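Long-range contact in adhesion and penetration protein autotransporter (Haemophilus influenzae, PDB 3SYJ), which mediates bacterial aggregation and adherence to host cells as a self-associating surface adhesin, and is probably also a serine protease: residues A[622-635]-A[643-656]. Residues are numbered along the deposited sequence; the frame is centred on the assembly and turned at random.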
ATOM      1  N   TRP A 622      15.240  28.307  25.133  1.00 24.08           N
ATOM      2  CA  TRP A 622      15.778  26.953  25.271  1.00 17.33           C
ATOM      3  C   TRP A 622      16.497  26.510  24.002  1.00 19.44           C
ATOM      4  O   TRP A 622      16.212  27.008  22.913  1.00 18.44           O
ATOM      5  CB  TRP A 622      14.649  25.958  25.558  1.00 16.65           C
ATOM      6  CG  TRP A 622      14.279  25.866  26.999  1.00 20.89           C
ATOM      7  CD1 TRP A 622      14.051  26.905  27.858  1.00 18.45           C
ATOM      8  CD2 TRP A 622      14.071  24.664  27.755  1.00 20.24           C
ATOM      9  NE1 TRP A 622      13.732  26.421  29.103  1.00 20.44           N
ATOM     10  CE2 TRP A 622      13.735  25.051  29.066  1.00 19.37           C
ATOM     11  CE3 TRP A 622      14.148  23.298  27.453  1.00 18.08           C
ATOM     12  CZ2 TRP A 622      13.466  24.123  30.074  1.00 20.62           C
ATOM     13  CZ3 TRP A 622      13.884  22.381  28.453  1.00 18.88           C
ATOM     14  CH2 TRP A 622      13.545  22.797  29.747  1.00 18.83           C
ATOM     15  N   ILE A 623      17.421  25.565  24.158  1.00 18.88           N
ATOM     16  CA  ILE A 623      18.101  24.937  23.030  1.00 17.85           C
ATOM     17  C   ILE A 623      17.303  23.734  22.533  1.00 19.28           C
ATOM     18  O   ILE A 623      16.883  22.886  23.328  1.00 18.72           O
ATOM     19  CB  ILE A 623      19.515  24.458  23.427  1.00 18.24           C
ATOM     20  CG1 ILE A 623      20.308  25.616  24.050  1.00 19.55           C
ATOM     21  CG2 ILE A 623      20.229  23.871  22.221  1.00 15.22           C
ATOM     22  CD1 ILE A 623      21.725  25.270  24.471  1.00 17.14           C
ATOM     23  N   ASN A 624      17.092  23.660  21.221  1.00 16.81           N
ATOM     24  CA  ASN A 624      16.387  22.527  20.625  1.00 19.37           C
ATOM     25  C   ASN A 624      17.323  21.357  20.312  1.00 19.82           C
ATOM     26  O   ASN A 624      18.430  21.557  19.804  1.00 18.38           O
ATOM     27  CB  ASN A 624      15.639  22.969  19.368  1.00 20.40           C
ATOM     28  CG  ASN A 624      14.492  23.919  19.681  1.00 25.12           C
ATOM     29  OD1 ASN A 624      13.807  23.778  20.698  1.00 23.58           O
ATOM     30  ND2 ASN A 624      14.282  24.894  18.809  1.00 24.66           N
ATOM     31  N   ARG A 625      16.872  20.139  20.614  1.00 16.24           N
ATOM     32  CA  ARG A 625      17.703  18.946  20.444  1.00 17.76           C
ATOM     33  C   ARG A 625      17.117  17.899  19.487  1.00 18.83           C
ATOM     34  O   ARG A 625      15.919  17.898  19.184  1.00 19.89           O
ATOM     35  CB  ARG A 625      17.979  18.285  21.799  1.00 18.06           C
ATOM     36  CG  ARG A 625      18.637  19.189  22.831  1.00 15.97           C
ATOM     37  CD  ARG A 625      19.989  19.705  22.364  1.00 15.07           C
ATOM     38  NE  ARG A 625      20.870  19.999  23.493  1.00 13.88           N
ATOM     39  CZ  ARG A 625      22.032  20.636  23.402  1.00 15.22           C
ATOM     40  NH1 ARG A 625      22.460  21.068  22.227  1.00 15.45           N
ATOM     41  NH2 ARG A 625      22.765  20.841  24.490  1.00 16.65           N
ATOM     42  N   THR A 626      17.977  17.007  19.016  1.00 15.83           N
ATOM     43  CA  THR A 626      17.547  15.900  18.182  1.00 18.17           C
ATOM     44  C   THR A 626      18.070  14.620  18.797  1.00 18.69           C
ATOM     45  O   THR A 626      19.157  14.590  19.378  1.00 16.56           O
ATOM     46  CB  THR A 626      18.087  15.995  16.739  1.00 17.72           C
ATOM     47  OG1 THR A 626      19.519  15.968  16.756  1.00 17.48           O
ATOM     48  CG2 THR A 626      17.620  17.259  16.064  1.00 14.79           C
ATOM     49  N   PHE A 627      17.281  13.565  18.681  1.00 18.47           N
ATOM     50  CA  PHE A 627      17.691  12.259  19.152  1.00 20.95           C
ATOM     51  C   PHE A 627      17.432  11.231  18.068  1.00 20.40           C
ATOM     52  O   PHE A 627      16.427  11.297  17.359  1.00 21.08           O
ATOM     53  CB  PHE A 627      16.944  11.890  20.429  1.00 19.22           C
ATOM     54  CG  PHE A 627      17.318  12.735  21.609  1.00 19.67           C
ATOM     55  CD1 PHE A 627      18.477  12.476  22.322  1.00 21.82           C
ATOM     56  CD2 PHE A 627      16.512  13.789  22.010  1.00 19.92           C
ATOM     57  CE1 PHE A 627      18.822  13.247  23.417  1.00 17.57           C
ATOM     58  CE2 PHE A 627      16.852  14.565  23.103  1.00 16.88           C
ATOM     59  CZ  PHE A 627      18.007  14.291  23.807  1.00 17.46           C
ATOM     60  N   LYS A 628      18.358  10.292  17.935  1.00 20.58           N
ATOM     61  CA  LYS A 628      18.233   9.237  16.948  1.00 21.36           C
ATOM     62  C   LYS A 628      18.838   7.930  17.432  1.00 21.60           C
ATOM     63  O   LYS A 628      19.943   7.895  17.981  1.00 19.73           O
ATOM     64  CB  LYS A 628      18.897   9.643  15.635  1.00 23.40           C
ATOM     65  CG  LYS A 628      18.812   8.569  14.566  1.00 25.89           C
ATOM     66  CD  LYS A 628      19.159   9.126  13.193  1.00 34.79           C
ATOM     67  CE  LYS A 628      19.219   8.007  12.154  1.00 39.51           C
ATOM     68  NZ  LYS A 628      19.899   8.423  10.895  1.00 42.63           N
ATOM     69  N   ALA A 629      18.094   6.855  17.229  1.00 18.93           N
ATOM     70  CA  ALA A 629      18.601   5.523  17.452  1.00 21.64           C
ATOM     71  C   ALA A 629      17.893   4.617  16.456  1.00 25.56           C
ATOM     72  O   ALA A 629      16.968   5.052  15.766  1.00 22.73           O
ATOM     73  CB  ALA A 629      18.324   5.077  18.881  1.00 16.66           C
ATOM     74  N   GLU A 630      18.334   3.368  16.367  1.00 24.41           N
ATOM     75  CA  GLU A 630      17.623   2.368  15.576  1.00 26.12           C
ATOM     76  C   GLU A 630      16.312   1.973  16.273  1.00 22.80           C
ATOM     77  O   GLU A 630      15.230   2.123  15.710  1.00 21.12           O
ATOM     78  CB  GLU A 630      18.535   1.164  15.272  1.00 24.05           C
ATOM     79  CG  GLU A 630      19.707   1.541  14.341  1.00 22.75           C
ATOM     80  CD  GLU A 630      20.675   0.401  14.020  1.00 28.61           C
ATOM     81  OE1 GLU A 630      20.574  -0.687  14.616  1.00 30.40           O
ATOM     82  OE2 GLU A 630      21.561   0.605  13.161  1.00 28.97           O
ATOM     83  N   ASN A 631      16.406   1.501  17.510  1.00 20.28           N
ATOM     84  CA  ASN A 631      15.207   1.167  18.263  1.00 22.84           C
ATOM     85  C   ASN A 631      15.221   1.754  19.660  1.00 22.70           C
ATOM     86  O   ASN A 631      16.273   1.863  20.291  1.00 21.35           O
ATOM     87  CB  ASN A 631      15.020  -0.348  18.371  1.00 23.19           C
ATOM     88  CG  ASN A 631      14.948  -1.031  17.019  1.00 29.76           C
ATOM     89  OD1 ASN A 631      13.864  -1.250  16.470  1.00 24.28           O
ATOM     90  ND2 ASN A 631      16.110  -1.371  16.472  1.00 27.87           N
ATOM     91  N   PHE A 632      14.039   2.129  20.135  1.00 18.60           N
ATOM     92  CA  PHE A 632      13.834   2.434  21.536  1.00 21.40           C
ATOM     93  C   PHE A 632      13.024   1.288  22.128  1.00 24.31           C
ATOM     94  O   PHE A 632      11.845   1.125  21.827  1.00 26.15           O
ATOM     95  CB  PHE A 632      13.076   3.750  21.709  1.00 20.60           C
ATOM     96  CG  PHE A 632      13.725   4.917  21.026  1.00 21.38           C
ATOM     97  CD1 PHE A 632      14.686   5.674  21.681  1.00 19.34           C
ATOM     98  CD2 PHE A 632      13.372   5.258  19.728  1.00 18.92           C
ATOM     99  CE1 PHE A 632      15.288   6.744  21.051  1.00 23.26           C
ATOM    100  CE2 PHE A 632      13.965   6.329  19.091  1.00 21.53           C
ATOM    101  CZ  PHE A 632      14.927   7.077  19.751  1.00 19.65           C
ATOM    102  N   GLN A 633      13.666   0.482  22.958  1.00 21.89           N
ATOM    103  CA  GLN A 633      12.978  -0.620  23.598  1.00 24.24           C
ATOM    104  C   GLN A 633      12.704  -0.247  25.038  1.00 21.64           C
ATOM    105  O   GLN A 633      13.583  -0.339  25.894  1.00 24.70           O
ATOM    106  CB  GLN A 633      13.822  -1.893  23.519  1.00 25.30           C
ATOM    107  CG  GLN A 633      14.542  -2.038  22.195  1.00 27.72           C
ATOM    108  CD  GLN A 633      15.095  -3.430  21.967  1.00 45.26           C
ATOM    109  OE1 GLN A 633      14.807  -4.360  22.725  1.00 50.42           O
ATOM    110  NE2 GLN A 633      15.891  -3.584  20.910  1.00 36.69           N
ATOM    111  N   ILE A 634      11.486   0.196  25.302  1.00 20.85           N
ATOM    112  CA  ILE A 634      11.089   0.532  26.654  1.00 24.36           C
ATOM    113  C   ILE A 634      10.437  -0.713  27.234  1.00 25.77           C
ATOM    114  O   ILE A 634       9.241  -0.931  27.061  1.00 26.73           O
ATOM    115  CB  ILE A 634      10.114   1.728  26.662  1.00 22.22           C
ATOM    116  CG1 ILE A 634      10.591   2.806  25.684  1.00 21.75           C
ATOM    117  CG2 ILE A 634       9.949   2.298  28.063  1.00 19.14           C
ATOM    118  CD1 ILE A 634      12.046   3.228  25.874  1.00 20.69           C
ATOM    119  N   LYS A 635      11.245  -1.543  27.889  1.00 24.22           N
ATOM    120  CA  LYS A 635      10.798  -2.831  28.416  1.00 25.07           C
ATOM    121  C   LYS A 635      10.172  -2.695  29.798  1.00 26.73           C
ATOM    122  O   LYS A 635       9.644  -3.660  30.349  1.00 30.89           O
ATOM    123  CB  LYS A 635      11.970  -3.809  28.496  1.00 26.74           C
ATOM    124  CG  LYS A 635      12.653  -4.092  27.167  1.00 28.16           C
ATOM    125  CD  LYS A 635      13.740  -5.138  27.344  1.00 34.56           C
ATOM    126  CE  LYS A 635      14.382  -5.514  26.019  1.00 38.17           C
ATOM    127  NZ  LYS A 635      15.475  -6.504  26.230  1.00 39.89           N
ATOM    128  N   ARG A 643      10.009  18.931  26.325  1.00 16.59           N
ATOM    129  CA  ARG A 643       9.966  20.158  25.531  1.00 16.97           C
ATOM    130  C   ARG A 643      11.286  20.429  24.832  1.00 17.71           C
ATOM    131  O   ARG A 643      12.340  19.994  25.291  1.00 15.48           O
ATOM    132  CB  ARG A 643       9.582  21.362  26.395  1.00 17.77           C
ATOM    133  CG  ARG A 643      10.441  21.557  27.648  1.00 18.36           C
ATOM    134  CD  ARG A 643      10.174  22.917  28.296  1.00 16.90           C
ATOM    135  NE  ARG A 643      10.593  24.010  27.423  1.00 18.40           N
ATOM    136  CZ  ARG A 643      10.573  25.296  27.762  1.00 19.69           C
ATOM    137  NH1 ARG A 643      10.154  25.666  28.969  1.00 16.42           N
ATOM    138  NH2 ARG A 643      10.972  26.215  26.889  1.00 19.41           N
ATOM    139  N   ASN A 644      11.211  21.162  23.726  1.00 17.16           N
ATOM    140  CA  ASN A 644      12.379  21.514  22.927  1.00 16.17           C
ATOM    141  C   ASN A 644      13.163  20.309  22.403  1.00 18.25           C
ATOM    142  O   ASN A 644      14.398  20.296  22.392  1.00 19.40           O
ATOM    143  CB  ASN A 644      13.277  22.508  23.667  1.00 15.47           C
ATOM    144  CG  ASN A 644      12.554  23.814  23.985  1.00 20.89           C
ATOM    145  OD1 ASN A 644      12.051  23.992  25.095  1.00 15.60           O
ATOM    146  ND2 ASN A 644      12.478  24.720  23.002  1.00 13.62           N
ATOM    147  N   VAL A 645      12.428  19.296  21.967  1.00 17.36           N
ATOM    148  CA  VAL A 645      13.002  18.226  21.176  1.00 18.78           C
ATOM    149  C   VAL A 645      12.471  18.414  19.764  1.00 21.12           C
ATOM    150  O   VAL A 645      11.274  18.251  19.512  1.00 20.39           O
ATOM    151  CB  VAL A 645      12.602  16.832  21.693  1.00 18.70           C
ATOM    152  CG1 VAL A 645      13.179  15.755  20.791  1.00 16.42           C
ATOM    153  CG2 VAL A 645      13.060  16.637  23.141  1.00 17.19           C
ATOM    154  N   SER A 646      13.359  18.793  18.850  1.00 18.73           N
ATOM    155  CA  SER A 646      12.959  19.060  17.478  1.00 20.63           C
ATOM    156  C   SER A 646      12.452  17.790  16.831  1.00 20.54           C
ATOM    157  O   SER A 646      11.443  17.793  16.128  1.00 19.78           O
ATOM    158  CB  SER A 646      14.134  19.611  16.676  1.00 19.20           C
ATOM    159  OG  SER A 646      14.432  20.932  17.076  1.00 26.65           O
ATOM    160  N   SER A 647      13.168  16.700  17.066  1.00 18.18           N
ATOM    161  CA  SER A 647      12.817  15.432  16.452  1.00 21.53           C
ATOM    162  C   SER A 647      13.425  14.286  17.228  1.00 20.98           C
ATOM    163  O   SER A 647      14.503  14.418  17.812  1.00 20.68           O
ATOM    164  CB  SER A 647      13.317  15.381  15.007  1.00 21.44           C
ATOM    165  OG  SER A 647      14.727  15.505  14.952  1.00 23.38           O
ATOM    166  N   ILE A 648      12.720  13.163  17.246  1.00 20.06           N
ATOM    167  CA  ILE A 648      13.307  11.928  17.727  1.00 16.65           C
ATOM    168  C   ILE A 648      13.052  10.856  16.682  1.00 20.43           C
ATOM    169  O   ILE A 648      11.909  10.615  16.299  1.00 18.53           O
ATOM    170  CB  ILE A 648      12.791  11.540  19.138  1.00 18.12           C
ATOM    171  CG1 ILE A 648      13.604  10.373  19.701  1.00 16.93           C
ATOM    172  CG2 ILE A 648      11.281  11.273  19.133  1.00 15.49           C
ATOM    173  CD1 ILE A 648      13.423  10.177  21.189  1.00 14.50           C
ATOM    174  N   GLU A 649      14.134  10.249  16.198  1.00 17.48           N
ATOM    175  CA  GLU A 649      14.061   9.297  15.099  1.00 21.55           C
ATOM    176  C   GLU A 649      14.436   7.880  15.527  1.00 22.25           C
ATOM    177  O   GLU A 649      15.439   7.669  16.214  1.00 20.15           O
ATOM    178  CB  GLU A 649      14.964   9.735  13.937  1.00 21.39           C
ATOM    179  CG  GLU A 649      14.875   8.813  12.729  1.00 25.45           C
ATOM    180  CD  GLU A 649      15.849   9.176  11.616  1.00 35.06           C
ATOM    181  OE1 GLU A 649      16.224  10.362  11.498  1.00 35.77           O
ATOM    182  OE2 GLU A 649      16.231   8.267  10.848  1.00 40.45           O
ATOM    183  N   GLY A 650      13.635   6.910  15.093  1.00 22.86           N
ATOM    184  CA  GLY A 650      13.842   5.516  15.439  1.00 20.63           C
ATOM    185  C   GLY A 650      12.518   4.846  15.752  1.00 27.06           C
ATOM    186  O   GLY A 650      11.511   5.528  15.950  1.00 25.35           O
ATOM    187  N   ASN A 651      12.508   3.516  15.807  1.00 22.06           N
ATOM    188  CA  ASN A 651      11.270   2.782  16.045  1.00 23.45           C
ATOM    189  C   ASN A 651      11.117   2.421  17.512  1.00 24.50           C
ATOM    190  O   ASN A 651      12.094   2.099  18.180  1.00 26.57           O
ATOM    191  CB  ASN A 651      11.205   1.529  15.166  1.00 27.45           C
ATOM    192  CG  ASN A 651      11.190   1.860  13.679  1.00 25.98           C
ATOM    193  OD1 ASN A 651      10.525   2.802  13.239  1.00 28.20           O
ATOM    194  ND2 ASN A 651      11.931   1.086  12.901  1.00 25.28           N
ATOM    195  N   TRP A 652       9.887   2.476  18.005  1.00 23.48           N
ATOM    196  CA  TRP A 652       9.622   2.291  19.425  1.00 23.18           C
ATOM    197  C   TRP A 652       8.957   0.954  19.690  1.00 23.60           C
ATOM    198  O   TRP A 652       8.034   0.563  18.983  1.00 25.84           O
ATOM    199  CB  TRP A 652       8.738   3.430  19.962  1.00 25.61           C
ATOM    200  CG  TRP A 652       9.467   4.748  20.079  1.00 30.58           C
ATOM    201  CD1 TRP A 652       9.796   5.604  19.058  1.00 22.29           C
ATOM    202  CD2 TRP A 652       9.965   5.350  21.283  1.00 21.64           C
ATOM    203  NE1 TRP A 652      10.471   6.692  19.557  1.00 23.28           N
ATOM    204  CE2 TRP A 652      10.586   6.562  20.918  1.00 23.53           C
ATOM    205  CE3 TRP A 652       9.944   4.981  22.632  1.00 17.29           C
ATOM    206  CZ2 TRP A 652      11.183   7.404  21.854  1.00 20.74           C
ATOM    207  CZ3 TRP A 652      10.542   5.817  23.560  1.00 18.51           C
ATOM    208  CH2 TRP A 652      11.151   7.015  23.167  1.00 18.14           C
ATOM    209  N   THR A 653       9.440   0.257  20.713  1.00 24.10           N
ATOM    210  CA  THR A 653       8.768  -0.926  21.227  1.00 24.44           C
ATOM    211  C   THR A 653       8.565  -0.803  22.736  1.00 25.59           C
ATOM    212  O   THR A 653       9.524  -0.806  23.508  1.00 24.24           O
ATOM    213  CB  THR A 653       9.550  -2.213  20.925  1.00 22.31           C
ATOM    214  OG1 THR A 653       9.691  -2.362  19.509  1.00 25.23           O
ATOM    215  CG2 THR A 653       8.808  -3.418  21.483  1.00 23.51           C
ATOM    216  N   VAL A 654       7.310  -0.683  23.144  1.00 20.98           N
ATOM    217  CA  VAL A 654       6.975  -0.543  24.550  1.00 24.46           C
ATOM    218  C   VAL A 654       6.235  -1.801  24.985  1.00 30.32           C
ATOM    219  O   VAL A 654       5.230  -2.177  24.379  1.00 30.62           O
ATOM    220  CB  VAL A 654       6.098   0.695  24.778  1.00 22.43           C
ATOM    221  CG1 VAL A 654       5.977   1.002  26.259  1.00 21.61           C
ATOM    222  CG2 VAL A 654       6.675   1.882  24.029  1.00 23.03           C
ATOM    223  N   SER A 655       6.737  -2.457  26.025  1.00 29.84           N
ATOM    224  CA  SER A 655       6.216  -3.762  26.400  1.00 27.49           C
ATOM    225  C   SER A 655       5.963  -3.867  27.900  1.00 29.27           C
ATOM    226  O   SER A 655       6.156  -2.902  28.638  1.00 28.67           O
ATOM    227  CB  SER A 655       7.163  -4.866  25.930  1.00 28.13           C
ATOM    228  OG  SER A 655       8.443  -4.712  26.501  1.00 28.52           O
ATOM    229  N   ASN A 656       5.527  -5.045  28.340  1.00 33.60           N
ATOM    230  CA  ASN A 656       5.129  -5.260  29.728  1.00 28.71           C
ATOM    231  C   ASN A 656       4.187  -4.158  30.201  1.00 27.97           C
ATOM    232  O   ASN A 656       3.209  -3.856  29.531  1.00 32.23           O
ATOM    233  CB  ASN A 656       6.357  -5.362  30.625  1.00 24.60           C
ATOM    234  CG  ASN A 656       7.313  -6.441  30.169  1.00 33.26           C
ATOM    235  OD1 ASN A 656       6.913  -7.589  29.962  1.00 33.21           O
ATOM    236  ND2 ASN A 656       8.583  -6.082  30.003  1.00 24.81           N
TER
HETATM  237  O   HOH W   1      12.227  27.473  24.155  1.00 24.78           O
HETATM  238  O   HOH W   2      15.889  13.196  14.970  1.00 24.59           O
HETATM  239  O   HOH W   3      19.021  10.868  10.380  1.00 43.48           O
HETATM  240  O   HOH W   4      11.668  -0.810  18.190  1.00 30.60           O
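Phe632 and Trp652 stack in the interior of two successive beta-solenoid rungs of the passenger domain, their ring planes 17° apart in an offset pair with centroids separated by 4.2 Å. Phe632 CB also rides over the six-membered ring of Trp652, 3.5 Å from its centroid. Ile648 closes in on the far end of the phenyl ring, its CG1 3.6 Å from Phe632 CZ, while Ile634 CG1 meets the indole edge. Backbone hydrogen bonds of parallel pairing join the rungs on both sides of a shared corner, where Gly650 lets the chain pass close to Ala629 O. A second tight cluster forms at the start of the paired segments: the Arg643 guanidinium spreads flat over Trp622, with CZ 3.5 Å from the five-membered ring centroid. A bend at chi3 (-65°) of Arg643 brings its NE to Asn644 OD1, a 2.7 Å hydrogen bond, while Arg643 NH1 forms a salt bridge with Asp619. Asn644 ND2 in turn donates to Asn624 OD1 (2.8 Å). The outward face is looser. There Lys628 and Glu649 run alongside each other, Lys628 NZ and Glu649 OE2 forming a long salt bridge of 3.7 Å with a water linking NZ to OE1. Ring stacking and apolar packing thus hold the interior between these rungs, and a cation-pi stack with hydrogen-bonded amides one end, whereas the water-bridged Lys628-Glu649 pair probably adds little to the backbone ladder.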